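PDB 6JLC: cAMP factor from Mobiluncus curtisii, which probably acts as a secreted pore-forming toxin that takes part in the CAMP haemolytic reaction by permeabilising host cell membranes. Local coordinates for residues A150-Y153 and V154-L158; I96-A99 and H100-G104; A133-E136 and R137-Y141; D143-S146 and T147-A150. All coordinates share one frame; numbering follows the deposited sequence.

Interaction 1. Residues A150-Y153 and V154-L158; sequences ATIY and VKDLL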
ATOM      1  N   ALA A 150     -17.740  -6.105  -0.897  1.00 27.82           N
ATOM      2  CA  ALA A 150     -16.535  -5.446  -0.424  1.00 26.88           C
ATOM      3  C   ALA A 150     -15.392  -5.707  -1.394  1.00 31.25           C
ATOM      4  O   ALA A 150     -15.203  -6.836  -1.861  1.00 32.90           O
ATOM      5  CB  ALA A 150     -16.179  -5.943   0.979  1.00 27.30           C
ATOM      6  N   THR A 151     -14.672  -4.646  -1.752  1.00 30.61           N
ATOM      7  CA  THR A 151     -13.440  -4.805  -2.500  1.00 29.90           C
ATOM      8  C   THR A 151     -12.351  -5.339  -1.570  1.00 36.13           C
ATOM      9  O   THR A 151     -12.520  -5.414  -0.350  1.00 34.25           O
ATOM     10  CB  THR A 151     -13.006  -3.473  -3.099  1.00 29.67           C
ATOM     11  OG1 THR A 151     -12.770  -2.545  -2.025  1.00 33.57           O
ATOM     12  CG2 THR A 151     -14.093  -2.918  -4.032  1.00 26.65           C
ATOM     13  N   ILE A 152     -11.208  -5.704  -2.152  1.00 37.24           N
ATOM     14  CA  ILE A 152     -10.098  -6.129  -1.303  1.00 35.44           C
ATOM     15  C   ILE A 152      -9.604  -4.974  -0.437  1.00 29.10           C
ATOM     16  O   ILE A 152      -9.042  -5.195   0.641  1.00 30.15           O
ATOM     17  CB  ILE A 152      -8.958  -6.710  -2.154  1.00 41.89           C
ATOM     18  CG1 ILE A 152      -8.336  -5.584  -2.951  1.00 49.09           C
ATOM     19  CG2 ILE A 152      -9.463  -7.805  -3.072  1.00 45.57           C
ATOM     20  CD1 ILE A 152      -6.906  -5.658  -2.927  1.00 57.00           C
ATOM     21  N   TYR A 153      -9.808  -3.728  -0.879  1.00 26.69           N
ATOM     22  CA  TYR A 153      -9.379  -2.582  -0.079  1.00 28.62           C
ATOM     23  C   TYR A 153     -10.216  -2.450   1.191  1.00 29.60           C
ATOM     24  O   TYR A 153      -9.677  -2.159   2.263  1.00 29.10           O
ATOM     25  CB  TYR A 153      -9.430  -1.308  -0.929  1.00 28.95           C
ATOM     26  CG  TYR A 153      -8.728  -1.586  -2.234  1.00 30.00           C
ATOM     27  CD1 TYR A 153      -7.344  -1.503  -2.317  1.00 36.22           C
ATOM     28  CD2 TYR A 153      -9.435  -2.033  -3.347  1.00 34.17           C
ATOM     29  CE1 TYR A 153      -6.685  -1.815  -3.498  1.00 34.82           C
ATOM     30  CE2 TYR A 153      -8.783  -2.351  -4.525  1.00 37.37           C
ATOM     31  CZ  TYR A 153      -7.409  -2.233  -4.595  1.00 38.55           C
ATOM     32  OH  TYR A 153      -6.758  -2.538  -5.773  1.00 36.32           O
ATOM     33  N   VAL A 154     -11.525  -2.691   1.093  1.00 27.18           N
ATOM     34  CA  VAL A 154     -12.378  -2.696   2.281  1.00 30.71           C
ATOM     35  C   VAL A 154     -12.052  -3.900   3.162  1.00 26.78           C
ATOM     36  O   VAL A 154     -11.974  -3.785   4.392  1.00 29.03           O
ATOM     37  CB  VAL A 154     -13.866  -2.677   1.868  1.00 28.38           C
ATOM     38  CG1 VAL A 154     -14.777  -2.900   3.087  1.00 28.38           C
ATOM     39  CG2 VAL A 154     -14.215  -1.355   1.207  1.00 28.17           C
ATOM     40  N   LYS A 155     -11.885  -5.073   2.547  1.00 26.22           N
ATOM     41  CA  LYS A 155     -11.468  -6.269   3.281  1.00 30.54           C
ATOM     42  C   LYS A 155     -10.144  -6.055   4.001  1.00 36.39           C
ATOM     43  O   LYS A 155      -9.938  -6.596   5.096  1.00 30.13           O
ATOM     44  CB  LYS A 155     -11.354  -7.458   2.324  1.00 31.77           C
ATOM     45  CG  LYS A 155     -12.679  -8.150   2.010  1.00 36.60           C
ATOM     46  CD  LYS A 155     -13.246  -8.835   3.248  1.00 33.08           C
ATOM     47  CE  LYS A 155     -14.555  -9.573   2.959  1.00 35.86           C
ATOM     48  NZ  LYS A 155     -14.290 -10.826   2.198  1.00 32.26           N
ATOM     49  N   ASP A 156      -9.228  -5.279   3.407  1.00 29.50           N
ATOM     50  CA  ASP A 156      -7.964  -5.007   4.085  1.00 29.54           C
ATOM     51  C   ASP A 156      -8.163  -4.139   5.321  1.00 31.37           C
ATOM     52  O   ASP A 156      -7.438  -4.303   6.306  1.00 31.05           O
ATOM     53  CB  ASP A 156      -6.970  -4.366   3.112  1.00 36.01           C
ATOM     54  CG  ASP A 156      -6.491  -5.349   2.026  1.00 48.21           C
ATOM     55  OD1 ASP A 156      -6.530  -6.576   2.265  1.00 48.21           O
ATOM     56  OD2 ASP A 156      -6.082  -4.903   0.928  1.00 45.42           O
ATOM     57  N   LEU A 157      -9.138  -3.220   5.302  1.00 30.43           N
ATOM     58  CA  LEU A 157      -9.450  -2.449   6.509  1.00 27.82           C
ATOM     59  C   LEU A 157      -9.975  -3.357   7.622  1.00 31.55           C
ATOM     60  O   LEU A 157      -9.626  -3.189   8.797  1.00 26.70           O
ATOM     61  CB  LEU A 157     -10.468  -1.355   6.179  1.00 29.07           C
ATOM     62  CG  LEU A 157     -10.768  -0.337   7.285  1.00 30.41           C
ATOM     63  CD1 LEU A 157      -9.530   0.474   7.629  1.00 34.42           C
ATOM     64  CD2 LEU A 157     -11.922   0.583   6.883  1.00 34.35           C
ATOM     65  N   LEU A 158     -10.764  -4.355   7.279  1.00 27.76           N
ATOM     66  CA  LEU A 158     -11.274  -5.311   8.240  1.00 23.91           C
ATOM     67  C   LEU A 158     -10.117  -6.161   8.779  1.00 22.98           C
ATOM     68  O   LEU A 158     -10.011  -6.410   9.937  1.00 25.83           O
ATOM     69  CB  LEU A 158     -12.317  -6.189   7.618  1.00 24.65           C
ATOM     70  CG  LEU A 158     -12.802  -7.358   8.430  1.00 26.62           C
ATOM     71  CD1 LEU A 158     -13.206  -6.947   9.820  1.00 28.59           C
ATOM     72  CD2 LEU A 158     -13.886  -8.116   7.746  1.00 26.18           C
TER
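Thr151 sets OG1 between its own backbone N and carbonyl carbon (chi1 61°), and Val154 keeps CG2 beside its backbone N; the two settings bring the hydroxyl and the methyl together at the start of helix 152-173. Their side chains cross at about a right angle, with Thr151 OG1 3.7 Å from Val154 CG2. Thr151 is the N-cap. Its OG1 accepts a weak capping bond from Val154 N at 3.4 Å. Its carbonyl does more: Thr151 O takes Lys155 N at 3.0 Å in an almost straight bond (174°). One residue on, Asp156 N donates to Ile152 O at 2.8 Å in a more bent bond.

Apolar contact is small here. Ala150 CB lies 4.0 Å from Val154 CG1, and both side chains touch Cys206 of helix 203-222. Tyr153 points away from the turn, and its OH bonds to Asp36. Lys155 NZ also leaves the turn, for the carbonyl oxygens of Trp196 and Lys198.

The Asp156 side chain lies beside that of Ile152, pointing the same way, and Asp156 OD2 comes within 3.0 Å of Ile152 O. Both atoms are acceptors, and the carboxylate of Glu32 is also close. This crowding of oxygens would probably raise the pKa of Asp156, although the nearby helix N-terminus should partly offset the effect.

Interaction 2. Residues I96-A99 and H100-G104; sequences IQKA and HVELG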
ATOM      1  N   ILE A  96     -15.378   2.620  -5.926  1.00 27.83           N
ATOM      2  CA  ILE A  96     -15.784   1.446  -6.678  1.00 30.36           C
ATOM      3  C   ILE A  96     -14.550   0.749  -7.262  1.00 28.78           C
ATOM      4  O   ILE A  96     -13.472   1.343  -7.417  1.00 29.33           O
ATOM      5  CB  ILE A  96     -16.782   1.818  -7.787  1.00 34.41           C
ATOM      6  CG1 ILE A  96     -16.224   2.950  -8.663  1.00 31.19           C
ATOM      7  CG2 ILE A  96     -18.130   2.190  -7.174  1.00 36.31           C
ATOM      8  CD1 ILE A  96     -17.061   3.234  -9.898  1.00 30.16           C
ATOM      9  N   GLN A  97     -14.717  -0.535  -7.585  1.00 27.70           N
ATOM     10  CA  GLN A  97     -13.583  -1.336  -8.043  1.00 28.93           C
ATOM     11  C   GLN A  97     -12.976  -0.771  -9.325  1.00 31.48           C
ATOM     12  O   GLN A  97     -11.758  -0.870  -9.529  1.00 32.51           O
ATOM     13  CB  GLN A  97     -14.029  -2.791  -8.226  1.00 34.98           C
ATOM     14  CG  GLN A  97     -12.963  -3.741  -8.765  1.00 33.93           C
ATOM     15  CD  GLN A  97     -11.763  -3.893  -7.840  1.00 38.98           C
ATOM     16  OE1 GLN A  97     -11.826  -3.565  -6.650  1.00 38.58           O
ATOM     17  NE2 GLN A  97     -10.662  -4.413  -8.383  1.00 38.41           N
ATOM     18  N   LYS A  98     -13.801  -0.136 -10.171  1.00 31.78           N
ATOM     19  CA  LYS A  98     -13.325   0.445 -11.428  1.00 31.15           C
ATOM     20  C   LYS A  98     -12.209   1.457 -11.196  1.00 32.07           C
ATOM     21  O   LYS A  98     -11.260   1.536 -11.989  1.00 27.81           O
ATOM     22  CB  LYS A  98     -14.494   1.104 -12.161  1.00 34.66           C
ATOM     23  CG  LYS A  98     -14.198   1.671 -13.539  1.00 40.88           C
ATOM     24  CD  LYS A  98     -15.375   2.546 -13.990  1.00 45.00           C
ATOM     25  CE  LYS A  98     -15.413   2.747 -15.496  1.00 57.66           C
ATOM     26  NZ  LYS A  98     -14.529   3.847 -15.964  1.00 62.74           N
ATOM     27  N   ALA A  99     -12.305   2.247 -10.118  1.00 28.06           N
ATOM     28  CA  ALA A  99     -11.236   3.187  -9.799  1.00 28.89           C
ATOM     29  C   ALA A  99      -9.919   2.460  -9.564  1.00 30.09           C
ATOM     30  O   ALA A  99      -8.861   2.911 -10.016  1.00 29.24           O
ATOM     31  CB  ALA A  99     -11.612   4.029  -8.574  1.00 28.24           C
ATOM     32  N   HIS A 100      -9.967   1.326  -8.867  1.00 26.92           N
ATOM     33  CA  HIS A 100      -8.743   0.614  -8.525  1.00 23.64           C
ATOM     34  C   HIS A 100      -8.174  -0.157  -9.710  1.00 27.33           C
ATOM     35  O   HIS A 100      -6.949  -0.305  -9.826  1.00 23.39           O
ATOM     36  CB  HIS A 100      -9.005  -0.335  -7.367  1.00 25.57           C
ATOM     37  CG  HIS A 100      -9.306   0.377  -6.091  1.00 27.89           C
ATOM     38  ND1 HIS A 100     -10.596   0.589  -5.642  1.00 32.19           N
ATOM     39  CD2 HIS A 100      -8.490   0.964  -5.184  1.00 30.80           C
ATOM     40  CE1 HIS A 100     -10.556   1.255  -4.502  1.00 29.54           C
ATOM     41  NE2 HIS A 100      -9.291   1.497  -4.203  1.00 32.35           N
ATOM     42  N   VAL A 101      -9.036  -0.695 -10.564  1.00 27.67           N
ATOM     43  CA  VAL A 101      -8.544  -1.357 -11.771  1.00 31.35           C
ATOM     44  C   VAL A 101      -7.779  -0.363 -12.638  1.00 28.91           C
ATOM     45  O   VAL A 101      -6.673  -0.650 -13.123  1.00 25.63           O
ATOM     46  CB  VAL A 101      -9.708  -2.002 -12.538  1.00 30.83           C
ATOM     47  CG1 VAL A 101      -9.231  -2.479 -13.912  1.00 31.25           C
ATOM     48  CG2 VAL A 101     -10.274  -3.163 -11.732  1.00 31.46           C
ATOM     49  N   GLU A 102      -8.348   0.829 -12.822  1.00 27.26           N
ATOM     50  CA  GLU A 102      -7.724   1.835 -13.675  1.00 28.26           C
ATOM     51  C   GLU A 102      -6.428   2.361 -13.060  1.00 31.27           C
ATOM     52  O   GLU A 102      -5.405   2.466 -13.751  1.00 26.23           O
ATOM     53  CB  GLU A 102      -8.711   2.970 -13.957  1.00 27.80           C
ATOM     54  CG  GLU A 102      -9.926   2.496 -14.744  1.00 30.14           C
ATOM     55  CD  GLU A 102     -10.843   3.616 -15.199  1.00 39.17           C
ATOM     56  OE1 GLU A 102     -10.508   4.806 -15.009  1.00 36.61           O
ATOM     57  OE2 GLU A 102     -11.913   3.288 -15.755  1.00 40.73           O
ATOM     58  N   LEU A 103      -6.436   2.689 -11.760  1.00 25.83           N
ATOM     59  CA  LEU A 103      -5.198   3.154 -11.139  1.00 27.04           C
ATOM     60  C   LEU A 103      -4.165   2.034 -11.075  1.00 24.15           C
ATOM     61  O   LEU A 103      -2.971   2.270 -11.293  1.00 27.87           O
ATOM     62  CB  LEU A 103      -5.479   3.728  -9.745  1.00 29.78           C
ATOM     63  CG  LEU A 103      -4.388   4.604  -9.108  1.00 35.76           C
ATOM     64  CD1 LEU A 103      -3.954   5.740 -10.006  1.00 33.41           C
ATOM     65  CD2 LEU A 103      -4.903   5.164  -7.827  1.00 43.32           C
ATOM     66  N   GLY A 104      -4.605   0.800 -10.826  1.00 25.81           N
ATOM     67  CA  GLY A 104      -3.656  -0.306 -10.816  1.00 26.76           C
ATOM     68  C   GLY A 104      -3.015  -0.520 -12.168  1.00 27.15           C
ATOM     69  O   GLY A 104      -1.813  -0.812 -12.271  1.00 25.13           O
TER
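Gln97 O receives two N-H groups from the next turn of the chain. Val101 N gives Gln97 O the straighter bond, 2.9 Å at 162°. His100 N reaches the same oxygen in a weak, bent bond. This forked carbonyl belongs to the first turn of helix 97-114, in the all-helical CAMP-factor region; the chain is one piece of the longer toxin. The regular helical pattern continues with Leu103 N bonded to Ala99 O at 3.0 Å.

An i to i+4 salt bridge lies along the helix surface. Lys98 runs extended as far as CE, then bends at its last torsion (chi4 -84°), which turns the amine toward the acid. Lys98 NZ meets Glu102 OE2 at 2.7 Å, on the syn side and a little out of the carboxylate plane. The aliphatic part of the lysine follows the acid too, with Lys98 CG 3.6 Å from Glu102 OE2. The other oxygen, Glu102 OE1, is held by Tyr141 OH and Arg137 NH1, so both carboxylate oxygens have partners.

Gln97 and Val101 cross at about a right angle. Gln97 NE2 lies 3.6 Å from Val101 CG2, while its hydrogen bond goes to Asp36. His100 ND1 makes a weak bond back to Ile96 O at 3.5 Å, and the edge of the ring lies near Gln97 CA.

Ala99, Glu102 and Leu103 pack on helix 121-139 through Val138, Thr134 and Tyr135. Leu103 also touches Thr84 and Ser88 of helix 68-91, and His100 stacks on Tyr153 of helix 152-173.

Interaction 3. Residues A133-E136 and R137-Y141; sequences ATYE and RVSTY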
ATOM      1  N   ALA A 133      -2.725  11.952 -13.904  1.00 27.49           N
ATOM      2  CA  ALA A 133      -4.017  12.092 -14.565  1.00 30.85           C
ATOM      3  C   ALA A 133      -4.973  10.994 -14.123  1.00 32.45           C
ATOM      4  O   ALA A 133      -6.175  11.241 -13.931  1.00 29.58           O
ATOM      5  CB  ALA A 133      -3.831  12.065 -16.080  1.00 31.65           C
ATOM      6  N   THR A 134      -4.456   9.776 -13.956  1.00 28.47           N
ATOM      7  CA  THR A 134      -5.315   8.663 -13.576  1.00 25.54           C
ATOM      8  C   THR A 134      -5.802   8.825 -12.145  1.00 27.46           C
ATOM      9  O   THR A 134      -6.988   8.619 -11.863  1.00 28.35           O
ATOM     10  CB  THR A 134      -4.580   7.333 -13.757  1.00 28.40           C
ATOM     11  OG1 THR A 134      -4.204   7.195 -15.138  1.00 27.73           O
ATOM     12  CG2 THR A 134      -5.488   6.168 -13.392  1.00 27.31           C
ATOM     13  N   TYR A 135      -4.909   9.218 -11.237  1.00 24.20           N
ATOM     14  CA  TYR A 135      -5.336   9.453  -9.863  1.00 24.82           C
ATOM     15  C   TYR A 135      -6.415  10.522  -9.803  1.00 36.08           C
ATOM     16  O   TYR A 135      -7.437  10.351  -9.127  1.00 31.26           O
ATOM     17  CB  TYR A 135      -4.161   9.856  -8.985  1.00 27.64           C
ATOM     18  CG  TYR A 135      -4.621  10.043  -7.558  1.00 28.35           C
ATOM     19  CD1 TYR A 135      -4.678   8.959  -6.688  1.00 29.50           C
ATOM     20  CD2 TYR A 135      -5.064  11.284  -7.099  1.00 29.31           C
ATOM     21  CE1 TYR A 135      -5.129   9.114  -5.385  1.00 30.80           C
ATOM     22  CE2 TYR A 135      -5.523  11.439  -5.802  1.00 38.75           C
ATOM     23  CZ  TYR A 135      -5.552  10.349  -4.957  1.00 35.95           C
ATOM     24  OH  TYR A 135      -5.997  10.497  -3.666  1.00 41.60           O
ATOM     25  N   GLU A 136      -6.184  11.653 -10.478  1.00 37.76           N
ATOM     26  CA  GLU A 136      -7.165  12.732 -10.445  1.00 34.92           C
ATOM     27  C   GLU A 136      -8.502  12.276 -11.014  1.00 29.52           C
ATOM     28  O   GLU A 136      -9.557  12.595 -10.458  1.00 37.06           O
ATOM     29  CB  GLU A 136      -6.641  13.953 -11.198  1.00 45.56           C
ATOM     30  CG  GLU A 136      -7.556  15.160 -11.069  1.00 64.17           C
ATOM     31  CD  GLU A 136      -7.205  16.273 -12.031  1.00 81.47           C
ATOM     32  OE1 GLU A 136      -6.395  17.148 -11.658  1.00 86.88           O
ATOM     33  OE2 GLU A 136      -7.742  16.274 -13.159  1.00 88.10           O
ATOM     34  N   ARG A 137      -8.482  11.492 -12.100  1.00 27.10           N
ATOM     35  CA  ARG A 137      -9.735  11.032 -12.695  1.00 29.82           C
ATOM     36  C   ARG A 137     -10.503  10.114 -11.747  1.00 34.84           C
ATOM     37  O   ARG A 137     -11.685  10.335 -11.467  1.00 33.38           O
ATOM     38  CB  ARG A 137      -9.470  10.317 -14.016  1.00 30.66           C
ATOM     39  CG  ARG A 137     -10.748   9.832 -14.698  1.00 31.44           C
ATOM     40  CD  ARG A 137     -10.455   8.841 -15.811  1.00 41.28           C
ATOM     41  NE  ARG A 137      -9.089   8.967 -16.294  1.00 51.52           N
ATOM     42  CZ  ARG A 137      -8.232   7.960 -16.367  1.00 55.24           C
ATOM     43  NH1 ARG A 137      -8.607   6.737 -15.989  1.00 49.17           N
ATOM     44  NH2 ARG A 137      -7.003   8.177 -16.820  1.00 59.58           N
ATOM     45  N   VAL A 138      -9.855   9.052 -11.262  1.00 33.40           N
ATOM     46  CA  VAL A 138     -10.604   8.056 -10.497  1.00 36.67           C
ATOM     47  C   VAL A 138     -10.973   8.576  -9.114  1.00 33.65           C
ATOM     48  O   VAL A 138     -11.839   7.989  -8.455  1.00 32.82           O
ATOM     49  CB  VAL A 138      -9.830   6.727 -10.386  1.00 30.43           C
ATOM     50  CG1 VAL A 138      -9.391   6.260 -11.786  1.00 30.48           C
ATOM     51  CG2 VAL A 138      -8.640   6.877  -9.445  1.00 24.54           C
ATOM     52  N   SER A 139     -10.336   9.666  -8.661  1.00 32.95           N
ATOM     53  CA  SER A 139     -10.693  10.266  -7.377  1.00 36.99           C
ATOM     54  C   SER A 139     -12.121  10.778  -7.376  1.00 38.41           C
ATOM     55  O   SER A 139     -12.745  10.877  -6.315  1.00 43.45           O
ATOM     56  CB  SER A 139      -9.747  11.415  -7.041  1.00 39.58           C
ATOM     57  OG  SER A 139      -8.514  10.911  -6.578  1.00 44.58           O
ATOM     58  N   THR A 140     -12.639  11.128  -8.544  1.00 35.74           N
ATOM     59  CA  THR A 140     -13.999  11.612  -8.700  1.00 43.20           C
ATOM     60  C   THR A 140     -14.993  10.491  -8.963  1.00 39.01           C
ATOM     61  O   THR A 140     -16.181  10.772  -9.138  1.00 38.77           O
ATOM     62  CB  THR A 140     -14.074  12.625  -9.852  1.00 39.71           C
ATOM     63  OG1 THR A 140     -14.153  11.914 -11.096  1.00 44.79           O
ATOM     64  CG2 THR A 140     -12.851  13.527  -9.870  1.00 42.63           C
ATOM     65  N   TYR A 141     -14.542   9.241  -9.039  1.00 33.51           N
ATOM     66  CA  TYR A 141     -15.484   8.153  -9.252  1.00 31.05           C
ATOM     67  C   TYR A 141     -16.368   7.988  -8.022  1.00 31.03           C
ATOM     68  O   TYR A 141     -16.038   8.440  -6.923  1.00 32.81           O
ATOM     69  CB  TYR A 141     -14.759   6.839  -9.547  1.00 36.32           C
ATOM     70  CG  TYR A 141     -14.168   6.731 -10.944  1.00 29.63           C
ATOM     71  CD1 TYR A 141     -14.217   7.793 -11.835  1.00 31.40           C
ATOM     72  CD2 TYR A 141     -13.555   5.550 -11.360  1.00 30.96           C
ATOM     73  CE1 TYR A 141     -13.664   7.682 -13.101  1.00 36.95           C
ATOM     74  CE2 TYR A 141     -12.998   5.429 -12.624  1.00 29.59           C
ATOM     75  CZ  TYR A 141     -13.054   6.493 -13.490  1.00 33.31           C
ATOM     76  OH  TYR A 141     -12.500   6.362 -14.744  1.00 34.95           O
TER
HETATM   77  O   HOH W   1      -5.853   5.561 -17.053  1.00 46.05           O
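Ser139 and Tyr135 meet at the C-terminal end of helix 121-139, where a serine hydroxyl folds back on the helix backbone. Tyr135 O accepts two hydrogen bonds. Ser139 N reaches Tyr135 O at 3.0 Å and Ser139 OG reaches it at 2.8 Å, from opposite faces of the carbonyl plane. The second hydroxyl bond is local to the last turn: Thr140 OG1 donates to Arg137 O, which also takes Thr140 N. Regular helical bonding persists alongside, with Val138 N bonded to Thr134 O at 3.0 Å.

Water joins the next pair. It donates to Thr134 OG1 and accepts from Arg137 NH2 at 2.9 Å, lying at the guanidinium edge and in its plane. Arg137 gets there with CG anti to the backbone N (chi1 -179°) and a bend at chi3. Its planar group then folds over Thr134, one face on Thr134 CA. Its NH1 is engaged by Glu102 of helix 97-114, and Thr134 OG1 also bonds to Asp130 O.

Aromatic contact completes the account. Lys87 makes a cation-pi contact with Tyr135, whose OH bonds to Asn91. Over one face of that ring, offset toward the rim, sits Ser139 OG, 3.1 Å from Tyr135 CE2.

Interaction 4. Residues D143-S146 and T147-A150; sequences DLKS and TDTA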
ATOM      1  N   ASP A 143     -18.420   6.337  -4.858  1.00 37.91           N
ATOM      2  CA  ASP A 143     -18.074   5.400  -3.805  1.00 36.78           C
ATOM      3  C   ASP A 143     -18.924   4.137  -3.908  1.00 27.15           C
ATOM      4  O   ASP A 143     -20.021   4.136  -4.478  1.00 31.30           O
ATOM      5  CB  ASP A 143     -18.278   6.033  -2.431  1.00 49.17           C
ATOM      6  CG  ASP A 143     -17.523   7.331  -2.274  1.00 64.67           C
ATOM      7  OD1 ASP A 143     -16.364   7.388  -2.739  1.00 63.54           O
ATOM      8  OD2 ASP A 143     -18.084   8.286  -1.688  1.00 68.58           O
ATOM      9  N   LEU A 144     -18.403   3.058  -3.333  1.00 26.42           N
ATOM     10  CA  LEU A 144     -19.186   1.846  -3.139  1.00 27.84           C
ATOM     11  C   LEU A 144     -20.474   2.163  -2.398  1.00 32.30           C
ATOM     12  O   LEU A 144     -20.495   3.013  -1.509  1.00 29.78           O
ATOM     13  CB  LEU A 144     -18.381   0.825  -2.327  1.00 26.99           C
ATOM     14  CG  LEU A 144     -17.149   0.187  -2.986  1.00 30.67           C
ATOM     15  CD1 LEU A 144     -16.205  -0.432  -1.944  1.00 29.07           C
ATOM     16  CD2 LEU A 144     -17.599  -0.861  -3.988  1.00 27.79           C
ATOM     17  N   LYS A 145     -21.550   1.471  -2.761  1.00 30.86           N
ATOM     18  CA  LYS A 145     -22.709   1.426  -1.881  1.00 33.07           C
ATOM     19  C   LYS A 145     -22.440   0.423  -0.770  1.00 28.51           C
ATOM     20  O   LYS A 145     -21.685  -0.540  -0.946  1.00 27.32           O
ATOM     21  CB  LYS A 145     -23.977   1.023  -2.637  1.00 34.96           C
ATOM     22  CG  LYS A 145     -24.407   1.967  -3.744  1.00 41.56           C
ATOM     23  CD  LYS A 145     -25.617   1.400  -4.470  1.00 51.93           C
ATOM     24  CE  LYS A 145     -26.098   2.323  -5.568  1.00 62.95           C
ATOM     25  NZ  LYS A 145     -24.957   2.807  -6.391  1.00 66.48           N
ATOM     26  N   SER A 146     -23.062   0.646   0.385  1.00 26.75           N
ATOM     27  CA  SER A 146     -22.878  -0.306   1.472  1.00 27.26           C
ATOM     28  C   SER A 146     -23.377  -1.700   1.099  1.00 29.54           C
ATOM     29  O   SER A 146     -22.919  -2.684   1.691  1.00 26.97           O
ATOM     30  CB  SER A 146     -23.582   0.187   2.733  1.00 28.42           C
ATOM     31  OG  SER A 146     -24.977   0.237   2.534  1.00 30.09           O
ATOM     32  N   THR A 147     -24.268  -1.807   0.102  1.00 27.90           N
ATOM     33  CA  THR A 147     -24.771  -3.100  -0.361  1.00 28.67           C
ATOM     34  C   THR A 147     -23.868  -3.761  -1.399  1.00 33.98           C
ATOM     35  O   THR A 147     -24.108  -4.924  -1.745  1.00 31.10           O
ATOM     36  CB  THR A 147     -26.174  -2.938  -0.956  1.00 29.94           C
ATOM     37  OG1 THR A 147     -26.165  -1.836  -1.865  1.00 30.77           O
ATOM     38  CG2 THR A 147     -27.186  -2.658   0.132  1.00 31.59           C
ATOM     39  N   ASP A 148     -22.868  -3.053  -1.926  1.00 30.89           N
ATOM     40  CA  ASP A 148     -21.950  -3.648  -2.884  1.00 31.18           C
ATOM     41  C   ASP A 148     -21.045  -4.673  -2.203  1.00 34.54           C
ATOM     42  O   ASP A 148     -20.850  -4.663  -0.984  1.00 30.91           O
ATOM     43  CB  ASP A 148     -21.074  -2.588  -3.551  1.00 26.74           C
ATOM     44  CG  ASP A 148     -21.829  -1.727  -4.534  1.00 35.92           C
ATOM     45  OD1 ASP A 148     -22.921  -2.136  -4.990  1.00 35.40           O
ATOM     46  OD2 ASP A 148     -21.318  -0.634  -4.840  1.00 39.11           O
ATOM     47  N   THR A 149     -20.491  -5.570  -3.010  1.00 35.02           N
ATOM     48  CA  THR A 149     -19.511  -6.518  -2.499  1.00 32.47           C
ATOM     49  C   THR A 149     -18.257  -5.773  -2.078  1.00 31.77           C
ATOM     50  O   THR A 149     -17.772  -4.893  -2.801  1.00 31.67           O
ATOM     51  CB  THR A 149     -19.170  -7.567  -3.559  1.00 39.31           C
ATOM     52  OG1 THR A 149     -20.375  -8.215  -3.968  1.00 37.08           O
ATOM     53  CG2 THR A 149     -18.212  -8.624  -2.995  1.00 35.49           C
ATOM     54  N   ALA A 150     -17.740  -6.105  -0.897  1.00 27.82           N
ATOM     55  CA  ALA A 150     -16.535  -5.446  -0.424  1.00 26.88           C
ATOM     56  C   ALA A 150     -15.392  -5.707  -1.394  1.00 31.25           C
ATOM     57  O   ALA A 150     -15.203  -6.836  -1.861  1.00 32.90           O
ATOM     58  CB  ALA A 150     -16.179  -5.943   0.979  1.00 27.30           C
TER
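Asp148 reaches back across Lys145 and touches Leu144 on the way. Its CB lies 3.4 Å from Lys145 O and 3.9 Å from Leu144 CD2. At CG the side chain keeps beside its backbone N (chi1 -72°), which carries the carboxylate over the start of the turn. OD1 passes the lysine more loosely, Asp148 OD1 4.1 Å from Lys145 CB. OD2 does the bonding. Lys145 N donates to Asp148 OD2 at 3.0 Å, with an N-H...O angle of 155°, and approaches from well above the carboxylate plane. Leu144 flanks the same oxygen: its CA is 3.7 Å from Asp148 OD2, and its CD2 is also close.

The backbone closes the turn. Asp148 N donates to Lys145 O at 2.9 Å, also from above the carbonyl plane, across a type I beta turn from Lys145 to Asp148. Thr147 packs its hydroxyl on the lysine, with Thr147 OG1 3.7 Å from Lys145 CB. The whole contact lies on the surface, in the loop between helices 121-139 and 152-173. Backbone bonds tie Leu144 to Tyr94, Ser146 to Ala204 and Asp148 to Val203.

Lys145 and Asp148 are thus linked twice, once through the N-H and once through the C=O of Lys145. The amine takes no direct part, since Lys145 NZ stays 5.2 Å from Asp148 OD2. Even so, that nearby positive charge and the N-H bond would probably favour the ionised form of Asp148.

All four contacts are local. Interactions 1 and 2 lie at helix starts, interaction 3 at a helix end, and interaction 4 in a surface loop. The first three are partly buried. Interactions 2 and 3 lie on helices 97-114 and 121-139, which follow each other in the chain, and side chains of the two meet: Glu102 with Arg137 and Tyr141. Interactions 1 and 2 meet through stacked rings instead. Interaction 4 shares Ala150 with interaction 1 and packs on it through Leu144, leading the chain into helix 152-173. Their chemistry follows position: capping at 150-158, a salt bridge at 96-104, hydroxyl and water bonds at 133-141, and a carboxylate-braced turn at 143-150.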